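Local coordinates for uncharacterized protein (Pseudomonas aeruginosa UCBPP-PA14, PDB 3FD9) that keeps the type III secretion regulon switched off as an anti-activator, disrupting self-association and DNA binding of the transcriptional activator ExsA, at the interface of chains A and B. Residues are numbered along the deposited sequence; one frame, centred on the assembly and turned at random. Chains: chain A/B, Uncharacterized protein.

The interface of chains A and B. Residues chain A 138, 142, 145; chain B 132, 135-136, 139.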
ATOM      1  N   ILE A 138      13.703   3.750 -13.975  1.00 75.89           N
ATOM      2  CA  ILE A 138      14.348   2.738 -13.149  1.00 78.56           C
ATOM      3  C   ILE A 138      15.497   2.100 -13.924  1.00 81.77           C
ATOM      4  O   ILE A 138      16.512   1.715 -13.354  1.00 85.12           O
ATOM      5  CB  ILE A 138      13.357   1.632 -12.732  1.00 77.19           C
ATOM      6  CG1 ILE A 138      12.523   2.075 -11.527  1.00 76.97           C
ATOM      7  CG2 ILE A 138      14.101   0.351 -12.396  1.00 80.65           C
ATOM      8  CD1 ILE A 138      11.583   3.237 -11.802  1.00 77.98           C
ATOM      9  N   PHE A 142      19.423   2.874 -13.035  1.00102.91           N
ATOM     10  CA  PHE A 142      20.195   1.654 -12.869  1.00106.31           C
ATOM     11  C   PHE A 142      21.539   1.758 -13.580  1.00108.77           C
ATOM     12  O   PHE A 142      22.587   1.561 -12.969  1.00111.92           O
ATOM     13  CB  PHE A 142      19.413   0.452 -13.405  1.00106.04           C
ATOM     14  CG  PHE A 142      20.177  -0.840 -13.355  1.00112.54           C
ATOM     15  CD1 PHE A 142      19.986  -1.736 -12.315  1.00114.83           C
ATOM     16  CD2 PHE A 142      21.096  -1.159 -14.347  1.00116.92           C
ATOM     17  CE1 PHE A 142      20.693  -2.925 -12.268  1.00118.47           C
ATOM     18  CE2 PHE A 142      21.805  -2.345 -14.303  1.00120.40           C
ATOM     19  CZ  PHE A 142      21.603  -3.228 -13.262  1.00121.21           C
ATOM     20  N   ARG A 145      24.229   4.050 -12.144  1.00107.21           N
ATOM     21  CA  ARG A 145      25.002   3.483 -11.048  1.00110.67           C
ATOM     22  C   ARG A 145      26.041   2.508 -11.578  1.00114.24           C
ATOM     23  O   ARG A 145      26.996   2.161 -10.882  1.00118.43           O
ATOM     24  CB  ARG A 145      24.075   2.767 -10.068  1.00109.02           C
ATOM     25  CG  ARG A 145      23.028   3.667  -9.443  1.00107.58           C
ATOM     26  CD  ARG A 145      23.634   4.556  -8.377  1.00109.76           C
ATOM     27  NE  ARG A 145      22.655   5.486  -7.825  1.00106.29           N
ATOM     28  CZ  ARG A 145      22.905   6.326  -6.828  1.00106.33           C
ATOM     29  NH1 ARG A 145      24.107   6.349  -6.268  1.00110.07           N
ATOM     30  NH2 ARG A 145      21.954   7.141  -6.390  1.00102.89           N
TER
ATOM     31  N   GLN B 132      18.835   0.455  -5.110  1.00 64.10           N
ATOM     32  CA  GLN B 132      19.720   0.154  -6.223  1.00 67.29           C
ATOM     33  C   GLN B 132      20.402  -1.186  -5.999  1.00 70.11           C
ATOM     34  O   GLN B 132      20.806  -1.855  -6.946  1.00 71.44           O
ATOM     35  CB  GLN B 132      20.763   1.260  -6.383  1.00 69.30           C
ATOM     36  CG  GLN B 132      21.201   1.498  -7.816  1.00 75.43           C
ATOM     37  CD  GLN B 132      22.196   0.461  -8.315  1.00 85.66           C
ATOM     38  OE1 GLN B 132      22.959  -0.112  -7.531  1.00 90.53           O
ATOM     39  NE2 GLN B 132      22.201   0.223  -9.629  1.00 84.03           N
ATOM     40  N   GLN B 135      17.707  -3.921  -7.171  1.00 86.18           N
ATOM     41  CA  GLN B 135      17.756  -4.116  -8.612  1.00 89.00           C
ATOM     42  C   GLN B 135      18.947  -4.989  -8.983  1.00 94.72           C
ATOM     43  O   GLN B 135      18.933  -5.666 -10.010  1.00 97.14           O
ATOM     44  CB  GLN B 135      17.856  -2.770  -9.337  1.00 87.63           C
ATOM     45  CG  GLN B 135      16.781  -1.756  -8.962  1.00 88.02           C
ATOM     46  CD  GLN B 135      15.388  -2.160  -9.427  1.00 91.32           C
ATOM     47  OE1 GLN B 135      14.380  -1.720  -8.864  1.00 90.57           O
ATOM     48  NE2 GLN B 135      15.325  -3.001 -10.459  1.00 92.91           N
ATOM     49  N   LEU B 136      19.976  -4.967  -8.139  1.00 81.24           N
ATOM     50  CA  LEU B 136      21.190  -5.743  -8.382  1.00 87.26           C
ATOM     51  C   LEU B 136      21.043  -7.203  -7.969  1.00 90.43           C
ATOM     52  O   LEU B 136      21.622  -8.088  -8.592  1.00 93.64           O
ATOM     53  CB  LEU B 136      22.396  -5.110  -7.673  1.00 89.83           C
ATOM     54  CG  LEU B 136      23.275  -4.170  -8.504  1.00 91.64           C
ATOM     55  CD1 LEU B 136      22.440  -3.272  -9.404  1.00 88.90           C
ATOM     56  CD2 LEU B 136      24.177  -3.342  -7.600  1.00 92.52           C
ATOM     57  N   LYS B 139      18.544  -8.664 -10.513  1.00 88.89           N
ATOM     58  CA  LYS B 139      19.227  -8.912 -11.777  1.00 91.06           C
ATOM     59  C   LYS B 139      20.257 -10.026 -11.607  1.00 95.76           C
ATOM     60  O   LYS B 139      20.862 -10.483 -12.572  1.00 98.74           O
ATOM     61  CB  LYS B 139      19.898  -7.630 -12.284  1.00 89.94           C
ATOM     62  CG  LYS B 139      20.378  -7.694 -13.729  1.00 91.81           C
ATOM     63  CD  LYS B 139      20.855  -6.331 -14.218  1.00 93.27           C
ATOM     64  CE  LYS B 139      21.230  -6.355 -15.701  1.00 93.26           C
ATOM     65  NZ  LYS B 139      22.437  -7.186 -15.980  1.00 96.34           N
TER
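A:Phe142 meets B:Gln135, B:Leu136 and B:Lys139 where helix 119-147 of chain A crosses helix 119-145 of chain B at roughly a right angle. A:Phe142 is the main knob and hides 87 Å² against the partner. Its CG is anti to the backbone N (chi1 176°), which points the ring outward from its helix toward chain B. The ring enters a notch between successive turns. At its edge, in the ring plane, B:Gln135 CB lies 3.8 Å from A:Phe142 CD1. B:Leu136 and B:Lys139 flank the ring tip from opposite sides of its plane. The methyl CD1 of B:Leu136 is 3.4 Å from A:Phe142 CE1. The aliphatic CD of B:Lys139 is 3.3 Å from A:Phe142 CZ. This lysine is extended through chi3, so its methylene chain, not its amine, touches the ring.

B:Gln135 carries its amide away from the ring to A:Ile138. Its amide carbon CD is 4.1 Å from the branch methyl CG2 of A:Ile138, a loose contact. At the other end, B:Gln132 crosses the methylene stem of A:Arg145 at a slant, with B:Gln132 CG 3.3 Å from A:Arg145 CG. Its chain bends at chi2 (-78°), which brings the amide face against A:Arg145 CB and CG.

No hydrogen bond or salt bridge crosses the patch. A:Arg145 and B:Lys139 use their methylenes, while the two glutamines also lay amide atoms against carbon. Cohesion comes from van der Waals packing around the phenylalanine.

The two copies do not use matching residues here, and the interface may belong to the crystal assembly alone. On both chains the patch lies on a long helix of the helical hairpin domain.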